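Local coordinates for protein C-1-tetrahydrofolate synthase, cytoplasmic, putative (Trypanosoma brucei, PDB 4CJX) that probably interconverts one-carbon tetrahydrofolates as an NADP-dependent methylenetetrahydrofolate dehydrogenase and methenyltetrahydrofolate cyclohydrolase, working as a homodimer, at residues V227-P240 / W247-T260. Sequence-based numbering, arbitrary orientation. Where two conformers were deposited one is given.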
loop_
_atom_site.group_PDB
_atom_site.type_symbol
_atom_site.label_atom_id
_atom_site.label_comp_id
_atom_site.label_asym_id
_atom_site.label_seq_id
_atom_site.Cartn_x
_atom_site.Cartn_y
_atom_site.Cartn_z
ATOM N N VAL B 227 19.880 6.851 -4.756
ATOM C CA VAL B 227 19.949 6.588 -6.205
ATOM C C VAL B 227 21.288 5.896 -6.540
ATOM O O VAL B 227 21.325 4.986 -7.369
ATOM C CB VAL B 227 19.810 7.903 -7.046
ATOM C CG1 VAL B 227 20.202 7.687 -8.494
ATOM C CG2 VAL B 227 18.400 8.468 -6.958
ATOM N N ARG B 228 22.372 6.335 -5.904
ATOM C CA ARG B 228 23.711 5.776 -6.157
ATOM C C ARG B 228 23.770 4.287 -5.857
ATOM O O ARG B 228 24.559 3.531 -6.446
ATOM C CB ARG B 228 24.769 6.477 -5.302
ATOM C CG ARG B 228 25.223 7.820 -5.837
ATOM C CD ARG B 228 26.314 8.431 -4.963
ATOM N NE ARG B 228 26.531 9.828 -5.333
ATOM C CZ ARG B 228 26.438 10.878 -4.518
ATOM N NH1 ARG B 228 26.169 10.729 -3.222
ATOM N NH2 ARG B 228 26.635 12.097 -5.018
ATOM N N ALA B 229 22.941 3.854 -4.922
ATOM C CA ALA B 229 22.962 2.468 -4.527
ATOM C C ALA B 229 21.908 1.633 -5.274
ATOM O O ALA B 229 21.793 0.431 -5.033
ATOM C CB ALA B 229 22.761 2.389 -3.015
ATOM N N SER B 230 21.117 2.239 -6.152
ATOM C CA SER B 230 19.987 1.540 -6.703
ATOM C C SER B 230 20.274 0.901 -8.070
ATOM O O SER B 230 20.756 1.556 -8.980
ATOM C CB SER B 230 18.782 2.479 -6.819
ATOM O OG SER B 230 18.551 3.187 -5.614
ATOM N N ASP B 231 19.944 -0.380 -8.194
ATOM C CA ASP B 231 19.970 -1.104 -9.460
ATOM C C ASP B 231 18.855 -0.691 -10.425
ATOM O O ASP B 231 18.981 -0.849 -11.640
ATOM C CB ASP B 231 19.849 -2.606 -9.184
ATOM C CG ASP B 231 21.004 -3.134 -8.312
ATOM O OD1 ASP B 231 22.182 -3.008 -8.753
ATOM O OD2 ASP B 231 20.728 -3.651 -7.193
ATOM N N ILE B 232 17.744 -0.218 -9.872
ATOM C CA ILE B 232 16.603 0.178 -10.668
ATOM C C ILE B 232 16.034 1.483 -10.127
ATOM O O ILE B 232 15.787 1.605 -8.927
ATOM C CB ILE B 232 15.499 -0.895 -10.655
ATOM C CG1 ILE B 232 15.962 -2.154 -11.375
ATOM C CG2 ILE B 232 14.230 -0.340 -11.297
ATOM C CD1 ILE B 232 15.155 -3.378 -10.998
ATOM N N VAL B 233 15.840 2.449 -11.027
ATOM C CA VAL B 233 15.302 3.745 -10.660
ATOM C C VAL B 233 13.954 3.970 -11.375
ATOM O O VAL B 233 13.888 3.940 -12.611
ATOM C CB VAL B 233 16.242 4.906 -11.051
ATOM C CG1 VAL B 233 15.558 6.246 -10.757
ATOM C CG2 VAL B 233 17.617 4.806 -10.361
ATOM N N VAL B 234 12.906 4.178 -10.584
ATOM C CA VAL B 234 11.620 4.571 -11.083
ATOM C C VAL B 234 11.271 5.922 -10.522
ATOM O O VAL B 234 10.877 6.047 -9.364
ATOM C CB VAL B 234 10.500 3.598 -10.692
ATOM C CG1 VAL B 234 9.203 4.076 -11.305
ATOM C CG2 VAL B 234 10.846 2.179 -11.151
ATOM N N SER B 235 11.381 6.938 -11.382
ATOM C CA SER B 235 11.126 8.303 -10.986
ATOM C C SER B 235 9.741 8.777 -11.428
ATOM O O SER B 235 9.485 8.918 -12.611
ATOM C CB SER B 235 12.186 9.248 -11.564
ATOM O OG SER B 235 12.229 10.392 -10.739
ATOM N N ALA B 236 8.897 9.085 -10.457
ATOM C CA ALA B 236 7.514 9.504 -10.711
ATOM C C ALA B 236 7.148 10.646 -9.773
ATOM O O ALA B 236 6.082 10.660 -9.140
ATOM C CB ALA B 236 6.586 8.318 -10.510
ATOM N N ALA B 237 8.042 11.610 -9.676
ATOM C CA ALA B 237 7.884 12.721 -8.745
ATOM C C ALA B 237 7.389 13.987 -9.420
ATOM O O ALA B 237 6.925 14.869 -8.739
ATOM C CB ALA B 237 9.209 12.991 -8.039
ATOM N N GLY B 238 7.522 14.098 -10.744
ATOM C CA GLY B 238 7.018 15.275 -11.476
ATOM C C GLY B 238 7.841 16.502 -11.155
ATOM O O GLY B 238 7.317 17.544 -10.766
ATOM N N GLN B 239 9.153 16.353 -11.302
ATOM C CA GLN B 239 10.096 17.399 -10.980
ATOM C C GLN B 239 11.207 17.288 -11.996
ATOM O O GLN B 239 12.039 16.400 -11.895
ATOM C CB GLN B 239 10.681 17.186 -9.586
ATOM C CG GLN B 239 11.660 18.261 -9.157
ATOM C CD GLN B 239 10.943 19.537 -8.851
ATOM O OE1 GLN B 239 10.087 19.580 -7.966
ATOM N NE2 GLN B 239 11.246 20.573 -9.594
ATOM N N PRO B 240 11.237 18.194 -12.983
ATOM C CA PRO B 240 12.253 18.052 -14.028
ATOM C C PRO B 240 13.675 18.202 -13.519
ATOM O O PRO B 240 13.976 19.097 -12.728
ATOM C CB PRO B 240 11.913 19.187 -15.001
ATOM C CG PRO B 240 10.516 19.592 -14.671
ATOM C CD PRO B 240 10.397 19.387 -13.194
ATOM N N TRP B 247 24.390 10.565 -10.425
ATOM C CA TRP B 247 24.010 9.667 -9.327
ATOM C C TRP B 247 23.729 8.254 -9.811
ATOM O O TRP B 247 23.712 7.311 -9.029
ATOM C CB TRP B 247 22.756 10.177 -8.638
ATOM C CG TRP B 247 22.836 11.548 -8.101
ATOM C CD1 TRP B 247 23.974 12.290 -7.827
ATOM C CD2 TRP B 247 21.738 12.334 -7.694
ATOM N NE1 TRP B 247 23.616 13.505 -7.313
ATOM C CE2 TRP B 247 22.248 13.558 -7.229
ATOM C CE3 TRP B 247 20.350 12.126 -7.688
ATOM C CZ2 TRP B 247 21.425 14.563 -6.759
ATOM C CZ3 TRP B 247 19.543 13.120 -7.223
ATOM C CH2 TRP B 247 20.077 14.320 -6.755
ATOM N N ILE B 248 23.478 8.080 -11.095
ATOM C CA ILE B 248 22.984 6.787 -11.574
ATOM C C ILE B 248 24.084 5.760 -11.441
ATOM O O ILE B 248 25.188 6.012 -11.890
ATOM C CB ILE B 248 22.553 6.870 -13.056
ATOM C CG1 ILE B 248 21.412 7.884 -13.232
ATOM C CG2 ILE B 248 22.150 5.486 -13.583
ATOM C CD1 ILE B 248 20.131 7.561 -12.504
ATOM N N LYS B 249 23.757 4.608 -10.851
ATOM C CA LYS B 249 24.690 3.504 -10.698
ATOM C C LYS B 249 24.960 2.879 -12.058
ATOM O O LYS B 249 24.029 2.646 -12.861
ATOM C CB LYS B 249 24.109 2.437 -9.749
ATOM C CG LYS B 249 25.001 1.214 -9.540
ATOM C CD LYS B 249 24.302 0.180 -8.683
ATOM C CE LYS B 249 25.094 -1.098 -8.616
ATOM N NZ LYS B 249 24.584 -1.923 -7.488
ATOM N N LEU B 250 26.235 2.592 -12.315
ATOM C CA LEU B 250 26.647 2.081 -13.608
ATOM C C LEU B 250 25.902 0.778 -13.879
ATOM O O LEU B 250 25.924 -0.133 -13.069
ATOM C CB LEU B 250 28.180 1.877 -13.668
ATOM C CG LEU B 250 29.021 3.140 -13.420
ATOM C CD1 LEU B 250 30.502 2.861 -13.238
ATOM C CD2 LEU B 250 28.826 4.085 -14.576
ATOM N N GLY B 251 25.216 0.706 -15.013
ATOM C CA GLY B 251 24.444 -0.489 -15.373
ATOM C C GLY B 251 23.025 -0.521 -14.809
ATOM O O GLY B 251 22.312 -1.511 -14.975
ATOM N N ALA B 252 22.583 0.559 -14.179
ATOM C CA ALA B 252 21.211 0.620 -13.662
ATOM C C ALA B 252 20.136 0.635 -14.766
ATOM O O ALA B 252 20.430 0.945 -15.923
ATOM C CB ALA B 252 21.061 1.838 -12.757
ATOM N N ALA B 253 18.889 0.304 -14.406
ATOM C CA ALA B 253 17.765 0.489 -15.302
ATOM C C ALA B 253 16.943 1.648 -14.768
ATOM O O ALA B 253 16.596 1.683 -13.593
ATOM C CB ALA B 253 16.930 -0.778 -15.428
ATOM N N VAL B 254 16.684 2.635 -15.621
ATOM C CA VAL B 254 16.099 3.891 -15.195
ATOM C C VAL B 254 14.802 4.080 -15.981
ATOM O O VAL B 254 14.831 4.122 -17.210
ATOM C CB VAL B 254 17.099 5.027 -15.508
ATOM C CG1 VAL B 254 16.525 6.384 -15.215
ATOM C CG2 VAL B 254 18.389 4.806 -14.719
ATOM N N ILE B 255 13.688 4.202 -15.261
ATOM C CA ILE B 255 12.367 4.353 -15.828
ATOM C C ILE B 255 11.845 5.715 -15.407
ATOM O O ILE B 255 11.592 5.965 -14.225
ATOM C CB ILE B 255 11.372 3.296 -15.332
ATOM C CG1 ILE B 255 11.937 1.886 -15.389
ATOM C CG2 ILE B 255 10.093 3.366 -16.151
ATOM C CD1 ILE B 255 12.397 1.435 -16.754
ATOM N N ASP B 256 11.695 6.593 -16.395
ATOM C CA ASP B 256 11.302 7.966 -16.164
ATOM C C ASP B 256 9.811 8.192 -16.402
ATOM O O ASP B 256 9.370 8.339 -17.542
ATOM C CB ASP B 256 12.132 8.893 -17.056
ATOM C CG ASP B 256 12.046 10.331 -16.632
ATOM O OD1 ASP B 256 11.206 10.639 -15.761
ATOM O OD2 ASP B 256 12.822 11.172 -17.171
ATOM N N VAL B 257 9.059 8.269 -15.317
ATOM C CA VAL B 257 7.610 8.496 -15.349
ATOM C C VAL B 257 7.219 9.983 -15.333
ATOM O O VAL B 257 6.097 10.321 -15.631
ATOM C CB VAL B 257 6.932 7.780 -14.151
ATOM C CG1 VAL B 257 5.413 7.766 -14.306
ATOM C CG2 VAL B 257 7.460 6.364 -14.032
ATOM N N GLY B 258 8.141 10.874 -14.999
ATOM C CA GLY B 258 7.837 12.300 -14.980
ATOM C C GLY B 258 7.287 12.793 -16.309
ATOM O O GLY B 258 7.768 12.400 -17.378
ATOM N N THR B 259 6.259 13.633 -16.254
ATOM C CA THR B 259 5.751 14.300 -17.446
ATOM C C THR B 259 5.387 15.715 -17.032
ATOM O O THR B 259 4.204 16.024 -16.927
ATOM C CB THR B 259 4.454 13.644 -17.966
ATOM O OG1 THR B 259 3.571 13.417 -16.852
ATOM C CG2 THR B 259 4.738 12.323 -18.662
ATOM N N THR B 260 6.378 16.563 -16.777
ATOM C CA THR B 260 6.104 17.895 -16.289
ATOM C C THR B 260 6.141 18.957 -17.414
ATOM O O THR B 260 7.128 19.061 -18.138
ATOM C CB THR B 260 7.095 18.283 -15.184
ATOM O OG1 THR B 260 7.015 17.336 -14.107
ATOM C CG2 THR B 260 6.823 19.728 -14.665
HETATM O O HOH W 1 21.088 4.217 -9.846
#
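Strands 232-235 and 253-256 run parallel, 7° apart with axes 4.7 Å from each other, and a ladder of backbone hydrogen bonds passes from A253 N to D231 O, V233 N to A253 O (2.8 Å), I255 N to V233 O (2.7 Å), S235 N to I255 O and V257 N to S235 O. On one face I232 and V234 lie beside A253 and I255, and helix 166-178 covers V234, I255 and V257. V233 and V254 share the other face with S235 and D256; there V233 CG2 meets I248 CD1 at 4.3 Å. Both are inner strands of the parallel, Rossmann-like sheet of the NAD(P)-binding domain, strand 186-190 flanking 232-235 on its far edge. At the C-terminal ends, near the NADP(+) site that includes T259, D256 OD1 takes G258 N in an Asx turn while its carboxylate also accepts D276 N and V277 N. A236 CB packs on V257 CB (3.7 Å), and P240 CG rests on T260 CG2. At the other end K249, with CG anti to its backbone N (chi1 179°) and extended beyond, runs alongside D231 and brings NZ 2.9 Å from OD1, above the carboxylate plane, in a salt bridge; D231 OD2 accepts R186 N. One water, donating to V227 O and S230 O and accepting from K249 N, joins the end of helix 220-228 to the start of the K249-A252 type II turn. V227 CG1 presses on W247 CB at 3.6 Å.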